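Local coordinates for protein putative cyclohexadienyl dehydrogenase and ADH prephenate dehydrogenase (Rhizobium meliloti, PDB 4WJI) that probably oxidises and decarboxylates prephenate to 4-hydroxyphenylpyruvate in tyrosine biosynthesis, and binds NADP through a Rossmann-type domain, at residues I7-I12 against S17-D22. Numbering follows the deposited sequence.
With NAP (NADP nicotinamide-adenine-dinucleotide phosphate), chain B.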
loop_
_atom_site.group_PDB
_atom_site.type_symbol
_atom_site.label_atom_id
_atom_site.label_comp_id
_atom_site.label_asym_id
_atom_site.label_seq_id
_atom_site.Cartn_x
_atom_site.Cartn_y
_atom_site.Cartn_z
ATOM N N ILE A 7 5.551 -0.520 -36.008
ATOM C CA ILE A 7 5.898 -0.905 -34.646
ATOM C C ILE A 7 5.380 -2.305 -34.408
ATOM O O ILE A 7 4.190 -2.536 -34.578
ATOM C CB ILE A 7 5.341 0.048 -33.594
ATOM C CG1 ILE A 7 5.827 1.499 -33.845
ATOM C CG2 ILE A 7 5.726 -0.438 -32.196
ATOM C CD1 ILE A 7 5.271 2.462 -32.859
ATOM N N ALA A 8 6.293 -3.223 -34.019
ATOM C CA ALA A 8 5.911 -4.588 -33.671
ATOM C C ALA A 8 5.926 -4.733 -32.150
ATOM O O ALA A 8 6.933 -4.399 -31.487
ATOM C CB ALA A 8 6.898 -5.568 -34.252
ATOM N N LEU A 9 4.799 -5.215 -31.605
ATOM C CA LEU A 9 4.656 -5.411 -30.162
ATOM C C LEU A 9 4.701 -6.883 -29.912
ATOM O O LEU A 9 3.809 -7.618 -30.352
ATOM C CB LEU A 9 3.324 -4.843 -29.685
ATOM C CG LEU A 9 3.166 -3.336 -29.962
ATOM C CD1 LEU A 9 1.796 -2.867 -29.503
ATOM C CD2 LEU A 9 4.279 -2.502 -29.304
ATOM N N ILE A 10 5.760 -7.317 -29.220
ATOM C CA ILE A 10 5.894 -8.745 -28.861
ATOM C C ILE A 10 5.525 -8.874 -27.389
ATOM O O ILE A 10 6.266 -8.413 -26.504
ATOM C CB ILE A 10 7.320 -9.257 -29.068
ATOM C CG1 ILE A 10 7.769 -9.040 -30.520
ATOM C CG2 ILE A 10 7.389 -10.749 -28.662
ATOM C CD1 ILE A 10 9.181 -9.454 -30.854
ATOM N N GLY A 11 4.358 -9.461 -27.119
ATOM C CA GLY A 11 3.774 -9.406 -25.794
ATOM C C GLY A 11 2.716 -8.301 -25.746
ATOM O O GLY A 11 2.969 -7.167 -26.164
ATOM N N ILE A 12 1.529 -8.644 -25.281
ATOM C CA ILE A 12 0.367 -7.778 -25.395
ATOM C C ILE A 12 -0.483 -7.879 -24.123
ATOM O O ILE A 12 -1.705 -7.787 -24.154
ATOM C CB ILE A 12 -0.401 -8.076 -26.729
ATOM C CG1 ILE A 12 -1.274 -6.869 -27.153
ATOM C CG2 ILE A 12 -1.114 -9.401 -26.679
ATOM C CD1 ILE A 12 -0.466 -5.688 -27.653
ATOM N N SER A 17 -0.192 -3.935 -24.139
ATOM C CA SER A 17 -1.500 -3.440 -24.596
ATOM C C SER A 17 -1.755 -1.966 -24.258
ATOM O O SER A 17 -2.558 -1.294 -24.930
ATOM C CB SER A 17 -2.663 -4.298 -24.093
ATOM O OG SER A 17 -2.949 -4.059 -22.740
ATOM N N SER A 18 -1.145 -1.488 -23.173
ATOM C CA SER A 18 -1.223 -0.079 -22.830
ATOM C C SER A 18 -0.446 0.747 -23.862
ATOM O O SER A 18 -0.895 1.813 -24.329
ATOM C CB SER A 18 -0.761 0.167 -21.386
ATOM O OG SER A 18 -1.679 -0.438 -20.484
ATOM N N ILE A 19 0.720 0.229 -24.243
ATOM C CA ILE A 19 1.517 0.872 -25.313
ATOM C C ILE A 19 0.719 0.859 -26.621
ATOM O O ILE A 19 0.609 1.878 -27.299
ATOM C CB ILE A 19 2.873 0.182 -25.464
ATOM C CG1 ILE A 19 3.718 0.402 -24.195
ATOM C CG2 ILE A 19 3.568 0.648 -26.705
ATOM C CD1 ILE A 19 5.001 -0.372 -24.172
ATOM N N ALA A 20 0.110 -0.266 -26.947
ATOM C CA ALA A 20 -0.703 -0.325 -28.161
ATOM C C ALA A 20 -1.817 0.738 -28.190
ATOM O O ALA A 20 -2.011 1.409 -29.190
ATOM C CB ALA A 20 -1.297 -1.711 -28.355
ATOM N N ARG A 21 -2.512 0.902 -27.064
ATOM C CA ARG A 21 -3.609 1.853 -26.999
ATOM C C ARG A 21 -3.084 3.282 -27.132
ATOM O O ARG A 21 -3.725 4.099 -27.806
ATOM C CB ARG A 21 -4.411 1.654 -25.709
ATOM C CG ARG A 21 -5.292 0.410 -25.711
ATOM C CD ARG A 21 -5.979 0.236 -24.385
ATOM N NE ARG A 21 -6.891 -0.918 -24.274
ATOM C CZ ARG A 21 -6.554 -2.129 -23.845
ATOM N NH1 ARG A 21 -5.283 -2.445 -23.639
ATOM N NH2 ARG A 21 -7.476 -3.063 -23.647
ATOM N N ASP A 22 -1.954 3.582 -26.518
ATOM C CA ASP A 22 -1.369 4.916 -26.645
ATOM C C ASP A 22 -0.891 5.221 -28.076
ATOM O O ASP A 22 -1.055 6.360 -28.565
ATOM C CB ASP A 22 -0.190 5.104 -25.698
ATOM C CG ASP A 22 -0.595 5.276 -24.293
ATOM O OD1 ASP A 22 -1.752 5.726 -24.018
ATOM O OD2 ASP A 22 0.294 5.001 -23.426
HETATM P PA NAP B . 1.293 -9.666 -18.610
HETATM O O1A NAP B . 0.136 -8.744 -18.574
HETATM O O2A NAP B . 1.284 -10.961 -17.870
HETATM O O5B NAP B . 1.589 -10.015 -20.149
HETATM C C5B NAP B . 2.517 -11.040 -20.483
HETATM C C4B NAP B . 2.760 -11.129 -21.989
HETATM O O4B NAP B . 3.902 -11.950 -22.203
HETATM C C3B NAP B . 1.630 -11.823 -22.728
HETATM O O3B NAP B . 1.587 -11.416 -24.086
HETATM C C2B NAP B . 2.055 -13.268 -22.717
HETATM O O2B NAP B . 1.549 -13.979 -23.812
HETATM C C1B NAP B . 3.545 -13.142 -22.880
HETATM N N9A NAP B . 4.385 -14.268 -22.389
HETATM C C8A NAP B . 4.367 -14.838 -21.195
HETATM N N7A NAP B . 5.272 -15.770 -21.035
HETATM C C5A NAP B . 5.928 -15.817 -22.228
HETATM C C6A NAP B . 6.991 -16.609 -22.705
HETATM N N6A NAP B . 7.566 -17.546 -21.928
HETATM N N1A NAP B . 7.414 -16.375 -23.930
HETATM C C2A NAP B . 6.834 -15.439 -24.663
HETATM N N3A NAP B . 5.829 -14.660 -24.313
HETATM C C4A NAP B . 5.391 -14.880 -23.080
HETATM O O3 NAP B . 2.643 -8.893 -18.228
HETATM P PN NAP B . 3.049 -7.349 -18.164
HETATM O O1N NAP B . 2.581 -6.881 -16.880
HETATM O O2N NAP B . 2.654 -6.651 -19.387
HETATM O O5D NAP B . 4.656 -7.448 -18.050
HETATM C C5D NAP B . 5.488 -7.540 -19.178
HETATM C C4D NAP B . 6.867 -6.994 -18.814
HETATM O O4D NAP B . 6.707 -5.683 -18.313
HETATM C C3D NAP B . 7.553 -7.763 -17.726
HETATM O O3D NAP B . 8.933 -7.891 -18.026
HETATM C C2D NAP B . 7.350 -6.932 -16.481
HETATM O O2D NAP B . 8.409 -7.139 -15.581
HETATM C C1D NAP B . 7.403 -5.536 -17.099
HETATM N N1N NAP B . 6.654 -4.492 -16.382
HETATM C C2N NAP B . 5.517 -4.781 -15.745
HETATM C C3N NAP B . 4.816 -3.810 -15.071
HETATM C C7N NAP B . 3.540 -4.074 -14.305
HETATM O O7N NAP B . 3.180 -3.276 -13.483
HETATM N N7N NAP B . 2.876 -5.175 -14.582
HETATM C C4N NAP B . 5.310 -2.533 -15.085
HETATM C C5N NAP B . 6.466 -2.266 -15.771
HETATM C C6N NAP B . 7.158 -3.265 -16.399
HETATM P P2B NAP B . 0.349 -15.038 -23.649
HETATM O O1X NAP B . -0.692 -14.379 -22.808
HETATM O O2X NAP B . -0.093 -15.272 -25.065
HETATM O O3X NAP B . 0.870 -16.290 -22.969
#
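In the first beta-alpha unit of the Rossmann domain, L9 on strand 4-10 and I12 in the turn beyond it pack against S17, I19 and A20 of helix 14-26. L9 straddles the helix surface with its two methyls: CD1 presses on CB of A20 at 3.5 Å, tighter than usual for two carbons, while CD2 lies 4.1 Å from CG2 of I19. With its CG anti to the carbonyl carbon (chi1 -60°), L9 directs this fork from the strand toward the helix, and the small A20 is consistent with the close approach of the two. I12 joins from the cofactor end. Its CG1 runs anti to the backbone N (chi1 -158°), and the terminal CD1 reaches the same A20 CB at 4.1 Å, so that the A20 methyl meets both L9 and I12. CD1 of I12 also lies 3.9 Å from CA of S17. The I12 carbonyl O sits 3.6 Å from S17 CB, and the serine OG is hydrogen-bonded to the G13 carbonyl. Both L9 and I19 also touch V69 of strand 67-70, and I19 meets F164 and W165 of helix 155-167, which continues this buried layer. On the ligand side, the I12 amide donates a nearly straight hydrogen bond (168°) to the adenosine ribose hydroxyl O3B of NADP, 3.0 Å from N to O. G11, with a positive phi, turns the chain there and brings its CA against the same hydroxyl. Strand, glycine-rich turn and helix, whose G11, G13 and G16 fit a GxGxxG pattern, make the beta-alpha dinucleotide-binding motif characteristic of Rossmann folds.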